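PDB 2Y1V: CELL WALL surface anchor family protein from Streptococcus pneumoniae, which is the major pilin RrgB, which probably polymerises end to end to build the shaft of the pneumococcal pilus. Local coordinates for residues 49-54 with 92-97; 9-14 with 150-155; 314-319 with 363-368; 284-289 with 343-348. All coordinates share one frame; numbering follows the deposited sequence.

Contact 1: residues 49-54 with 92-97; sequences AGVMFV and KLTEAE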
loop_
_atom_site.group_PDB
_atom_site.type_symbol
_atom_site.label_atom_id
_atom_site.label_comp_id
_atom_site.label_asym_id
_atom_site.label_seq_id
_atom_site.Cartn_x
_atom_site.Cartn_y
_atom_site.Cartn_z
ATOM N N ALA A 49 2.483 33.076 -3.103
ATOM C CA ALA A 49 3.368 33.123 -1.959
ATOM C C ALA A 49 4.010 31.764 -1.765
ATOM O O ALA A 49 3.580 30.770 -2.361
ATOM C CB ALA A 49 2.588 33.488 -0.714
ATOM N N GLY A 50 5.013 31.729 -0.890
ATOM C CA GLY A 50 5.682 30.497 -0.527
ATOM C C GLY A 50 6.715 30.015 -1.518
ATOM O O GLY A 50 7.007 28.828 -1.565
ATOM N N VAL A 51 7.272 30.919 -2.312
ATOM C CA VAL A 51 8.383 30.576 -3.187
ATOM C C VAL A 51 9.637 31.237 -2.620
ATOM O O VAL A 51 9.605 32.414 -2.277
ATOM C CB VAL A 51 8.096 31.030 -4.643
ATOM C CG1 VAL A 51 9.313 30.916 -5.527
ATOM C CG2 VAL A 51 6.936 30.228 -5.220
HETATM N N MSE A 52 10.729 30.473 -2.499
HETATM C CA MSE A 52 11.985 30.994 -1.929
HETATM C C MSE A 52 12.935 31.583 -2.967
HETATM O O MSE A 52 13.235 30.950 -3.996
HETATM C CB MSE A 52 12.736 29.906 -1.154
HETATM C CG MSE A 52 14.083 30.383 -0.590
HETATM SE SE MSE A 52 13.853 31.446 1.050
HETATM C CE MSE A 52 13.915 29.981 2.362
ATOM N N PHE A 53 13.433 32.779 -2.665
ATOM C CA PHE A 53 14.350 33.496 -3.545
ATOM C C PHE A 53 15.623 33.886 -2.815
ATOM O O PHE A 53 15.588 34.349 -1.665
ATOM C CB PHE A 53 13.664 34.718 -4.167
ATOM C CG PHE A 53 12.853 34.392 -5.395
ATOM C CD1 PHE A 53 13.463 34.298 -6.658
ATOM C CD2 PHE A 53 11.498 34.145 -5.286
ATOM C CE1 PHE A 53 12.723 33.986 -7.792
ATOM C CE2 PHE A 53 10.747 33.832 -6.387
ATOM C CZ PHE A 53 11.361 33.740 -7.661
ATOM N N VAL A 54 16.757 33.675 -3.473
ATOM C CA VAL A 54 18.040 33.931 -2.844
ATOM C C VAL A 54 18.926 34.680 -3.804
ATOM O O VAL A 54 18.858 34.479 -5.018
ATOM C CB VAL A 54 18.738 32.634 -2.343
ATOM C CG1 VAL A 54 19.207 31.823 -3.485
ATOM C CG2 VAL A 54 19.928 32.971 -1.462
ATOM N N LYS A 92 14.610 34.997 0.931
ATOM C CA LYS A 92 13.305 35.239 1.501
ATOM C C LYS A 92 12.222 34.528 0.682
ATOM O O LYS A 92 12.339 34.410 -0.529
ATOM C CB LYS A 92 13.048 36.747 1.546
ATOM C CG LYS A 92 11.924 37.176 2.466
ATOM C CD LYS A 92 11.760 38.679 2.493
ATOM C CE LYS A 92 10.604 39.062 3.440
ATOM N NZ LYS A 92 10.340 40.534 3.464
ATOM N N LEU A 93 11.188 34.044 1.359
ATOM C CA LEU A 93 10.021 33.428 0.733
ATOM C C LEU A 93 8.999 34.499 0.341
ATOM O O LEU A 93 8.729 35.412 1.120
ATOM C CB LEU A 93 9.334 32.499 1.725
ATOM C CG LEU A 93 9.889 31.144 2.136
ATOM C CD1 LEU A 93 8.983 30.531 3.229
ATOM C CD2 LEU A 93 9.981 30.239 0.931
ATOM N N THR A 94 8.411 34.384 -0.847
ATOM C CA THR A 94 7.419 35.354 -1.263
ATOM C C THR A 94 6.202 35.281 -0.331
ATOM O O THR A 94 5.781 34.200 0.078
ATOM C CB THR A 94 6.961 35.118 -2.712
ATOM O OG1 THR A 94 6.518 33.767 -2.855
ATOM C CG2 THR A 94 8.093 35.383 -3.709
ATOM N N GLU A 95 5.653 36.431 0.025
ATOM C CA GLU A 95 4.349 36.463 0.680
ATOM C C GLU A 95 3.327 36.793 -0.408
ATOM O O GLU A 95 3.676 36.809 -1.593
ATOM C CB GLU A 95 4.333 37.461 1.845
ATOM C CG GLU A 95 5.402 37.135 2.915
ATOM C CD GLU A 95 5.308 37.978 4.196
ATOM O OE1 GLU A 95 4.695 39.071 4.183
ATOM O OE2 GLU A 95 5.869 37.543 5.228
ATOM N N ALA A 96 2.079 37.043 -0.033
ATOM C CA ALA A 96 1.014 37.224 -1.032
ATOM C C ALA A 96 1.332 38.312 -2.061
ATOM O O ALA A 96 0.975 38.190 -3.246
ATOM C CB ALA A 96 -0.325 37.486 -0.364
ATOM N N GLU A 97 2.016 39.363 -1.614
ATOM C CA GLU A 97 2.406 40.458 -2.506
ATOM C C GLU A 97 3.908 40.458 -2.841
ATOM O O GLU A 97 4.465 41.462 -3.269
ATOM C CB GLU A 97 1.942 41.807 -1.937
ATOM C CG GLU A 97 0.421 41.874 -1.713
ATOM C CD GLU A 97 -0.082 43.269 -1.363
ATOM O OE1 GLU A 97 0.711 44.084 -0.836
ATOM O OE2 GLU A 97 -1.276 43.554 -1.620
#
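Thr94 holds the approach to strand 52-57 with three polar atoms. Its hydroxyl accepts the amide of Val51 (Val51 N to Thr94 OG1 3.0 Å), its carbonyl takes a nearly straight bond from the glycine next door (Gly50 N to Thr94 O 2.8 Å, 172° at the hydrogen), and its own amide gives to Val51 O, with 2.7 Å between Thr94 N and Val51 O. A chi1 of 54° places OG1 between the backbone N and the carbonyl carbon of Thr94, facing residues 50 and 51, and leaves methyl CG2 to approach the Phe53 ring obliquely, 4.0 Å from Phe53 CD2. Beyond Thr94 the chains become a regular antiparallel pair. Phe53 and Lys92 form the hydrogen-bonded pair, exchanging both backbone bonds, and Met52 and Leu93 the non-hydrogen-bonded one. This is the margin of a four-stranded antiparallel sheet in which strand 91-93 is outermost within the chain and strand 109-115 takes the other side of 52-57. On the Met52-Leu93 face, Leu93 CD2 presses on Met52 CB at 3.5 Å. The selenomethionine chain of Met52, bent at chi2 and chi3, curls back so that its selenium rests on the strand backbone, 3.5 Å from SE to Lys92 C. At the other end, Ala49 CB lies against the Glu95 backbone, 3.4 Å from Glu95 C. In the next shell, Ile48 O accepts from the Thr94 hydroxyl, which is thereby bonded twice, and Ser120 OG bonds to Met52 N. The Phe53 ring packs on Val11 and Lys13 of strand 8-16.

Contact 2: residues 9-14 with 150-155; sequences VTVHKL and AHVYPK
Val9 to Val11 pair in parallel register with Ala150 to Val152, their strand axes 4.6 Å apart and 21° from parallel; amides of Thr10, Val152 and His12 carry the bonding, and Leu14 N to Pro154 O resumes it at 2.9 Å past an interruption at Tyr153 and Pro154. There Pro154 has no N-H to offer, and its ring carbon CD instead closes on the backbone, 3.1 Å from His12 O. One face of the pair carries an aromatic cluster. His12 (chi1 -52°) and Tyr153 both hold CG anti to the carbonyl carbon, which lets their rings lie side by side. These rings are nearly parallel, 11° apart, but slid so that they barely overlap, with the phenol oxygen over the outer part of one imidazole face. His151 meets His12 rim to rim, its CD2 3.2 Å from His12 NE2. The polar ends are held from outside: His12 ND1 bonds to Glu47, and Tyr153 OH to Val38 N. Leu14 extends this face, its CD2 3.6 Å from Tyr153 CB. Near the start of the pair, a water bonds to both Thr10 OG1 and Ala150 O. The opposite face is aliphatic: Val11 CG1 lies 3.5 Å from Pro154 CG, and Val11 CG2 3.9 Å from Val152 CG2. Lys13 crosses to the partner strand, where its NZ is joined covalently to Asn156 CG, an isopeptide bond that locks the two strands together and is presumably the D1 bond of this pilin. Phe53 of strand 52-57 and Ile138 of strand 138-142 cover the aliphatic face, while helix 22-28 packs against Leu14, Tyr153 and Lys155.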
loop_
_atom_site.group_PDB
_atom_site.type_symbol
_atom_site.label_atom_id
_atom_site.label_comp_id
_atom_site.label_asym_id
_atom_site.label_seq_id
_atom_site.Cartn_x
_atom_site.Cartn_y
_atom_site.Cartn_z
ATOM N N VAL A 9 14.195 45.820 -3.553
ATOM C CA VAL A 9 13.757 45.040 -4.697
ATOM C C VAL A 9 12.675 44.072 -4.234
ATOM O O VAL A 9 12.832 43.379 -3.233
ATOM C CB VAL A 9 14.934 44.250 -5.303
ATOM C CG1 VAL A 9 14.453 43.309 -6.376
ATOM C CG2 VAL A 9 16.008 45.204 -5.837
ATOM N N THR A 10 11.559 44.027 -4.942
ATOM C CA THR A 10 10.517 43.098 -4.560
ATOM C C THR A 10 10.298 42.080 -5.661
ATOM O O THR A 10 10.118 42.430 -6.834
ATOM C CB THR A 10 9.201 43.815 -4.193
ATOM O OG1 THR A 10 9.434 44.705 -3.092
ATOM C CG2 THR A 10 8.148 42.812 -3.794
ATOM N N VAL A 11 10.347 40.807 -5.285
ATOM C CA VAL A 11 10.145 39.732 -6.246
ATOM C C VAL A 11 8.695 39.277 -6.198
ATOM O O VAL A 11 8.194 38.906 -5.146
ATOM C CB VAL A 11 11.038 38.542 -5.934
ATOM C CG1 VAL A 11 10.880 37.485 -7.006
ATOM C CG2 VAL A 11 12.478 38.989 -5.827
ATOM N N HIS A 12 8.013 39.343 -7.331
ATOM C CA HIS A 12 6.667 38.823 -7.412
ATOM C C HIS A 12 6.777 37.576 -8.244
ATOM O O HIS A 12 7.314 37.589 -9.347
ATOM C CB HIS A 12 5.712 39.833 -8.051
ATOM C CG HIS A 12 5.761 41.190 -7.420
ATOM N ND1 HIS A 12 4.811 41.632 -6.522
ATOM C CD2 HIS A 12 6.654 42.199 -7.551
ATOM C CE1 HIS A 12 5.112 42.859 -6.134
ATOM N NE2 HIS A 12 6.228 43.225 -6.742
ATOM N N LYS A 13 6.300 36.480 -7.694
ATOM C CA LYS A 13 6.414 35.222 -8.361
ATOM C C LYS A 13 5.108 35.029 -9.091
ATOM O O LYS A 13 4.044 34.986 -8.478
ATOM C CB LYS A 13 6.618 34.133 -7.332
ATOM C CG LYS A 13 7.614 33.112 -7.743
ATOM C CD LYS A 13 7.203 32.490 -9.015
ATOM C CE LYS A 13 8.328 31.687 -9.562
ATOM N NZ LYS A 13 7.808 30.948 -10.697
ATOM N N LEU A 14 5.185 34.946 -10.409
ATOM C CA LEU A 14 3.992 34.792 -11.210
ATOM C C LEU A 14 3.790 33.349 -11.659
ATOM O O LEU A 14 4.734 32.669 -12.056
ATOM C CB LEU A 14 4.059 35.727 -12.421
ATOM C CG LEU A 14 3.445 37.128 -12.288
ATOM C CD1 LEU A 14 3.526 37.683 -10.869
ATOM C CD2 LEU A 14 4.055 38.096 -13.311
ATOM N N ALA A 150 12.476 48.792 -6.650
ATOM C CA ALA A 150 12.219 48.024 -7.854
ATOM C C ALA A 150 11.302 46.834 -7.611
ATOM O O ALA A 150 11.102 46.390 -6.468
ATOM C CB ALA A 150 13.527 47.573 -8.490
ATOM N N HIS A 151 10.743 46.333 -8.702
ATOM C CA HIS A 151 9.833 45.213 -8.673
ATOM C C HIS A 151 10.122 44.364 -9.904
ATOM O O HIS A 151 10.275 44.907 -11.005
ATOM C CB HIS A 151 8.387 45.716 -8.692
ATOM C CG HIS A 151 8.004 46.517 -7.481
ATOM N ND1 HIS A 151 8.344 47.846 -7.324
ATOM C CD2 HIS A 151 7.299 46.178 -6.377
ATOM C CE1 HIS A 151 7.867 48.291 -6.175
ATOM N NE2 HIS A 151 7.228 47.298 -5.580
ATOM N N VAL A 152 10.210 43.046 -9.706
ATOM C CA VAL A 152 10.573 42.097 -10.775
ATOM C C VAL A 152 9.564 40.937 -10.879
ATOM O O VAL A 152 8.896 40.619 -9.902
ATOM C CB VAL A 152 11.977 41.529 -10.532
ATOM C CG1 VAL A 152 13.013 42.597 -10.784
ATOM C CG2 VAL A 152 12.104 40.996 -9.101
ATOM N N TYR A 153 9.446 40.297 -12.042
ATOM C CA TYR A 153 8.377 39.300 -12.222
ATOM C C TYR A 153 8.764 37.972 -12.882
ATOM O O TYR A 153 8.428 37.736 -14.057
ATOM C CB TYR A 153 7.180 39.913 -12.966
ATOM C CG TYR A 153 6.586 41.112 -12.267
ATOM C CD1 TYR A 153 7.179 42.364 -12.383
ATOM C CD2 TYR A 153 5.456 40.996 -11.487
ATOM C CE1 TYR A 153 6.665 43.462 -11.755
ATOM C CE2 TYR A 153 4.926 42.107 -10.843
ATOM C CZ TYR A 153 5.549 43.335 -10.992
ATOM O OH TYR A 153 5.063 44.450 -10.375
ATOM N N PRO A 154 9.441 37.093 -12.117
ATOM C CA PRO A 154 9.793 35.725 -12.482
ATOM C C PRO A 154 8.557 34.879 -12.709
ATOM O O PRO A 154 7.550 35.085 -12.046
ATOM C CB PRO A 154 10.554 35.218 -11.245
ATOM C CG PRO A 154 10.127 36.140 -10.144
ATOM C CD PRO A 154 10.027 37.456 -10.822
ATOM N N LYS A 155 8.643 33.920 -13.629
ATOM C CA LYS A 155 7.449 33.206 -14.063
ATOM C C LYS A 155 7.552 31.718 -13.835
ATOM O O LYS A 155 8.647 31.176 -13.832
ATOM C CB LYS A 155 7.151 33.513 -15.543
ATOM C CG LYS A 155 7.022 35.005 -15.824
ATOM C CD LYS A 155 7.477 35.358 -17.232
ATOM C CE LYS A 155 7.554 36.862 -17.434
ATOM N NZ LYS A 155 8.734 37.462 -16.760
HETATM O O HOH W 1 10.382 46.874 -4.092
#

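Contact 3: residues 314-319 with 363-368; sequences NGDLTL and TVNGLD
Gly315 reaches over to the turn that follows strand 361-364: its carbonyl takes the amide of Leu367, with 3.0 Å from Leu367 N to Gly315 O, the donor lying in the carbonyl plane on a lone pair. The backbone here runs at a positive phi (79°), a conformation that suits glycine, and Leu367 CB sits 3.5 Å from Gly315 O. Asp316 follows, its amide tied to Asn312 OD1 and its CA brought close to Val364 O (3.4 Å), a CA-H...O contact. Leu317 then starts the proper strand pairing: it exchanges two backbone bonds with Val364, the straighter being Val364 N to Leu317 O at 172°. With CG anti to the backbone N (chi1 -158°), the Leu317 chain carries its CD1 to within 4.0 Å of Leu367 CD1, on the face shared with Val364. Tyr373, Phe375 and Ile396 continue that apolar side within what is probably a Cna-B-like domain. Thr318, on the other face, lies in a non-hydrogen-bonded pair with Thr363. Their hydroxyls bond directly, Thr318 OG1 to Thr363 OG1 2.7 Å, either being a possible donor. Strand 361-364 is an outermost strand of its sheet within the chain. The chemistry thus splits by face: leucines and a valine gather on one, while on the opposite face, where Thr363 is exposed, the two threonine hydroxyls bond to each other.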
loop_
_atom_site.group_PDB
_atom_site.type_symbol
_atom_site.label_atom_id
_atom_site.label_comp_id
_atom_site.label_asym_id
_atom_site.label_seq_id
_atom_site.Cartn_x
_atom_site.Cartn_y
_atom_site.Cartn_z
ATOM N N ASN A 314 -8.165 -8.085 22.969
ATOM C CA ASN A 314 -9.425 -7.478 23.396
ATOM C C ASN A 314 -10.242 -6.850 22.274
ATOM O O ASN A 314 -11.341 -6.335 22.525
ATOM C CB ASN A 314 -9.188 -6.401 24.468
ATOM C CG ASN A 314 -8.257 -6.860 25.582
ATOM O OD1 ASN A 314 -7.395 -6.102 26.031
ATOM N ND2 ASN A 314 -8.420 -8.095 26.028
ATOM N N GLY A 315 -9.703 -6.876 21.056
ATOM C CA GLY A 315 -10.321 -6.211 19.914
ATOM C C GLY A 315 -10.057 -4.719 19.935
ATOM O O GLY A 315 -10.851 -3.932 19.415
ATOM N N ASP A 316 -8.934 -4.348 20.549
ATOM C CA ASP A 316 -8.528 -2.958 20.763
ATOM C C ASP A 316 -7.328 -2.631 19.868
ATOM O O ASP A 316 -6.414 -3.448 19.717
ATOM C CB ASP A 316 -8.117 -2.750 22.221
ATOM C CG ASP A 316 -9.308 -2.679 23.178
ATOM O OD1 ASP A 316 -10.362 -2.100 22.821
ATOM O OD2 ASP A 316 -9.182 -3.179 24.318
ATOM N N LEU A 317 -7.339 -1.431 19.289
ATOM C CA LEU A 317 -6.294 -0.955 18.384
ATOM C C LEU A 317 -6.092 0.534 18.624
ATOM O O LEU A 317 -7.050 1.307 18.580
ATOM C CB LEU A 317 -6.736 -1.156 16.939
ATOM C CG LEU A 317 -5.721 -1.237 15.806
ATOM C CD1 LEU A 317 -6.483 -1.347 14.507
ATOM C CD2 LEU A 317 -4.779 -0.057 15.781
ATOM N N THR A 318 -4.843 0.925 18.848
ATOM C CA THR A 318 -4.507 2.268 19.257
ATOM C C THR A 318 -3.601 2.956 18.261
ATOM O O THR A 318 -2.596 2.386 17.833
ATOM C CB THR A 318 -3.799 2.263 20.639
ATOM O OG1 THR A 318 -4.709 1.792 21.636
ATOM C CG2 THR A 318 -3.333 3.663 21.018
ATOM N N LEU A 319 -3.961 4.188 17.909
ATOM C CA LEU A 319 -3.132 5.053 17.067
ATOM C C LEU A 319 -2.438 6.037 17.952
ATOM O O LEU A 319 -3.035 6.553 18.885
ATOM C CB LEU A 319 -3.983 5.857 16.081
ATOM C CG LEU A 319 -3.302 7.041 15.378
ATOM C CD1 LEU A 319 -2.394 6.516 14.328
ATOM C CD2 LEU A 319 -4.359 7.955 14.751
ATOM N N THR A 363 -7.913 5.124 20.900
ATOM C CA THR A 363 -8.122 3.689 20.881
ATOM C C THR A 363 -9.510 3.356 20.373
ATOM O O THR A 363 -10.491 3.980 20.753
ATOM C CB THR A 363 -7.936 3.097 22.269
ATOM O OG1 THR A 363 -6.621 3.410 22.718
ATOM C CG2 THR A 363 -8.094 1.588 22.248
ATOM N N VAL A 364 -9.576 2.370 19.491
ATOM C CA VAL A 364 -10.824 1.913 18.924
ATOM C C VAL A 364 -11.055 0.481 19.378
ATOM O O VAL A 364 -10.190 -0.380 19.205
ATOM C CB VAL A 364 -10.770 1.963 17.393
ATOM C CG1 VAL A 364 -12.033 1.370 16.807
ATOM C CG2 VAL A 364 -10.541 3.404 16.920
ATOM N N ASN A 365 -12.220 0.226 19.958
ATOM C CA ASN A 365 -12.541 -1.081 20.507
ATOM C C ASN A 365 -13.535 -1.769 19.613
ATOM O O ASN A 365 -14.055 -1.151 18.697
ATOM C CB ASN A 365 -13.190 -0.901 21.873
ATOM C CG ASN A 365 -12.618 0.273 22.622
ATOM O OD1 ASN A 365 -11.458 0.244 23.036
ATOM N ND2 ASN A 365 -13.418 1.330 22.776
ATOM N N GLY A 366 -13.819 -3.037 19.921
ATOM C CA GLY A 366 -14.852 -3.818 19.230
ATOM C C GLY A 366 -14.464 -4.200 17.809
ATOM O O GLY A 366 -15.323 -4.319 16.932
ATOM N N LEU A 367 -13.163 -4.385 17.581
ATOM C CA LEU A 367 -12.668 -4.760 16.254
ATOM C C LEU A 367 -12.428 -6.254 16.203
ATOM O O LEU A 367 -12.328 -6.907 17.230
ATOM C CB LEU A 367 -11.396 -3.980 15.908
ATOM C CG LEU A 367 -11.621 -2.472 15.851
ATOM C CD1 LEU A 367 -10.366 -1.752 15.514
ATOM C CD2 LEU A 367 -12.694 -2.150 14.833
ATOM N N ASP A 368 -12.356 -6.808 15.004
ATOM C CA ASP A 368 -12.144 -8.240 14.861
ATOM C C ASP A 368 -10.658 -8.507 15.033
ATOM O O ASP A 368 -9.833 -7.917 14.346
ATOM C CB ASP A 368 -12.641 -8.703 13.492
ATOM C CG ASP A 368 -12.277 -10.158 13.187
ATOM O OD1 ASP A 368 -11.242 -10.646 13.688
ATOM O OD2 ASP A 368 -13.028 -10.808 12.430
#

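Contact 4: residues 284-289 with 343-348; sequences VEVPES and NAQTGK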
loop_
_atom_site.group_PDB
_atom_site.type_symbol
_atom_site.label_atom_id
_atom_site.label_comp_id
_atom_site.label_asym_id
_atom_site.label_seq_id
_atom_site.Cartn_x
_atom_site.Cartn_y
_atom_site.Cartn_z
ATOM N N VAL A 284 -10.593 -18.049 4.002
ATOM C CA VAL A 284 -11.594 -18.133 2.929
ATOM C C VAL A 284 -12.595 -16.973 2.934
ATOM O O VAL A 284 -13.069 -16.542 3.979
ATOM C CB VAL A 284 -12.322 -19.498 2.916
ATOM C CG1 VAL A 284 -13.430 -19.496 1.873
ATOM C CG2 VAL A 284 -11.319 -20.621 2.590
ATOM N N GLU A 285 -12.888 -16.462 1.746
ATOM C CA GLU A 285 -13.790 -15.327 1.589
ATOM C C GLU A 285 -13.306 -14.053 2.295
ATOM O O GLU A 285 -14.071 -13.093 2.426
ATOM C CB GLU A 285 -15.213 -15.704 2.027
ATOM C CG GLU A 285 -15.870 -16.741 1.120
ATOM C CD GLU A 285 -17.212 -17.257 1.641
ATOM O OE1 GLU A 285 -17.933 -16.517 2.358
ATOM O OE2 GLU A 285 -17.563 -18.411 1.303
ATOM N N VAL A 286 -12.041 -14.030 2.727
ATOM C CA VAL A 286 -11.457 -12.785 3.238
ATOM C C VAL A 286 -10.358 -12.220 2.336
ATOM O O VAL A 286 -9.208 -12.619 2.421
ATOM C CB VAL A 286 -10.971 -12.877 4.715
ATOM C CG1 VAL A 286 -10.390 -11.551 5.145
ATOM C CG2 VAL A 286 -12.123 -13.257 5.632
ATOM N N PRO A 287 -10.717 -11.259 1.480
ATOM C CA PRO A 287 -9.773 -10.631 0.584
ATOM C C PRO A 287 -8.417 -10.380 1.226
ATOM O O PRO A 287 -8.331 -10.137 2.435
ATOM C CB PRO A 287 -10.434 -9.298 0.296
ATOM C CG PRO A 287 -11.891 -9.622 0.296
ATOM C CD PRO A 287 -12.066 -10.673 1.357
ATOM N N GLU A 288 -7.371 -10.471 0.402
ATOM C CA GLU A 288 -6.037 -9.989 0.746
ATOM C C GLU A 288 -5.772 -8.794 -0.173
ATOM O O GLU A 288 -6.366 -8.690 -1.254
ATOM C CB GLU A 288 -4.974 -11.061 0.484
ATOM C CG GLU A 288 -5.114 -12.352 1.274
ATOM C CD GLU A 288 -4.902 -12.195 2.801
ATOM O OE1 GLU A 288 -4.382 -11.147 3.273
ATOM O OE2 GLU A 288 -5.262 -13.145 3.532
ATOM N N SER A 289 -4.866 -7.905 0.218
ATOM C CA SER A 289 -4.638 -6.713 -0.592
ATOM C C SER A 289 -3.240 -6.163 -0.464
ATOM O O SER A 289 -2.574 -6.366 0.538
ATOM C CB SER A 289 -5.637 -5.614 -0.212
ATOM O OG SER A 289 -5.467 -4.462 -1.018
ATOM N N ASN A 343 -10.630 -1.217 6.947
ATOM C CA ASN A 343 -10.429 -2.660 6.967
ATOM C C ASN A 343 -9.472 -2.950 5.819
ATOM O O ASN A 343 -9.777 -2.682 4.651
ATOM C CB ASN A 343 -11.766 -3.405 6.806
ATOM C CG ASN A 343 -11.594 -4.896 6.550
ATOM O OD1 ASN A 343 -10.689 -5.310 5.829
ATOM N ND2 ASN A 343 -12.476 -5.711 7.131
ATOM N N ALA A 344 -8.299 -3.464 6.160
ATOM C CA ALA A 344 -7.192 -3.561 5.221
ATOM C C ALA A 344 -7.352 -4.677 4.218
ATOM O O ALA A 344 -6.721 -4.642 3.170
ATOM C CB ALA A 344 -5.873 -3.708 5.966
ATOM N N GLN A 345 -8.179 -5.665 4.545
ATOM C CA GLN A 345 -8.477 -6.769 3.648
ATOM C C GLN A 345 -9.389 -6.272 2.546
ATOM O O GLN A 345 -9.162 -6.535 1.348
ATOM C CB GLN A 345 -9.234 -7.877 4.391
ATOM C CG GLN A 345 -8.835 -8.089 5.856
ATOM C CD GLN A 345 -7.665 -9.021 6.037
ATOM O OE1 GLN A 345 -7.170 -9.166 7.148
ATOM N NE2 GLN A 345 -7.216 -9.679 4.946
ATOM N N THR A 346 -10.439 -5.555 2.951
ATOM C CA THR A 346 -11.487 -5.177 2.015
ATOM C C THR A 346 -11.273 -3.829 1.342
ATOM O O THR A 346 -11.745 -3.610 0.233
ATOM C CB THR A 346 -12.869 -5.193 2.691
ATOM O OG1 THR A 346 -12.864 -4.271 3.778
ATOM C CG2 THR A 346 -13.200 -6.589 3.226
ATOM N N GLY A 347 -10.569 -2.930 2.006
ATOM C CA GLY A 347 -10.400 -1.583 1.492
ATOM C C GLY A 347 -11.491 -0.620 1.923
ATOM O O GLY A 347 -11.481 0.542 1.517
ATOM N N LYS A 348 -12.430 -1.077 2.752
ATOM C CA LYS A 348 -13.555 -0.215 3.155
ATOM C C LYS A 348 -13.385 0.498 4.506
ATOM O O LYS A 348 -12.741 -0.004 5.417
ATOM C CB LYS A 348 -14.872 -0.998 3.156
ATOM C CG LYS A 348 -15.391 -1.338 1.780
ATOM C CD LYS A 348 -16.436 -2.427 1.918
ATOM C CE LYS A 348 -16.468 -3.328 0.707
ATOM N NZ LYS A 348 -17.037 -4.665 1.085
#
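Gln345 supplies the one hydrogen bond between the two segments, from its side-chain amide to a backbone carbonyl: Gln345 NE2 to Pro287 O measures 2.8 Å, with the donor nearly along the C=O axis and the carbonyl oxygen close to the amide plane. The other end of the amide, OE1, accepts from Glu372 N, so both ends are held and the rotation of the group is fixed. Glu288 OE1 stands 3.6 Å from Gln345 NE2, too far for a bond; its closer partner is Thr216, and its carboxylate is turned 74° from the amide plane. A bound nickel ion lies about 4 Å from the Gln345 side chain. The contact joins the start of strand 288-297 to the loop between strands 337-343 and 349-355, probably a seam between consecutive Cna-B-like domains. Within the loop, Asn343 OD1 accepts Thr346 N at 2.9 Å, an Asx motif that steadies the turn presenting Gln345, and Gly347 N bonds back to Asn343 O. Van der Waals contact is close and reciprocal about the proline: Pro287 CB lies 3.2 Å from Gln345 O, and Gln345 CB 3.1 Å from Pro287 O. Bent at chi2 (-86°), the glutamine chain lays its amide beside Val286, whose CG1 is 3.7 Å from Gln345 NE2. Ser289 CB touches Ala344 O at 3.7 Å, while its hydroxyl bonds to Lys415 and its side chain packs on Glu413, a residue of a nickel site.

Contacts 2 and 4 are buried, whereas contacts 1 and 3 lie partly at the surface, at the outermost strands of their sheets. Contacts 1 and 2 share one region: their centres are 10 Å apart, and Val51 of the first packs on Lys13 of the second, bringing the small antiparallel sheet onto the parallel pair with its covalent cross-link. Contacts 3 and 4 lie about 18 Å apart between centres without touching, one pairing strands and the other meeting through a glutamine amide and a proline. Contacts 1 and 3 both use threonine hydroxyls, but one binds backbone while the other binds a second hydroxyl.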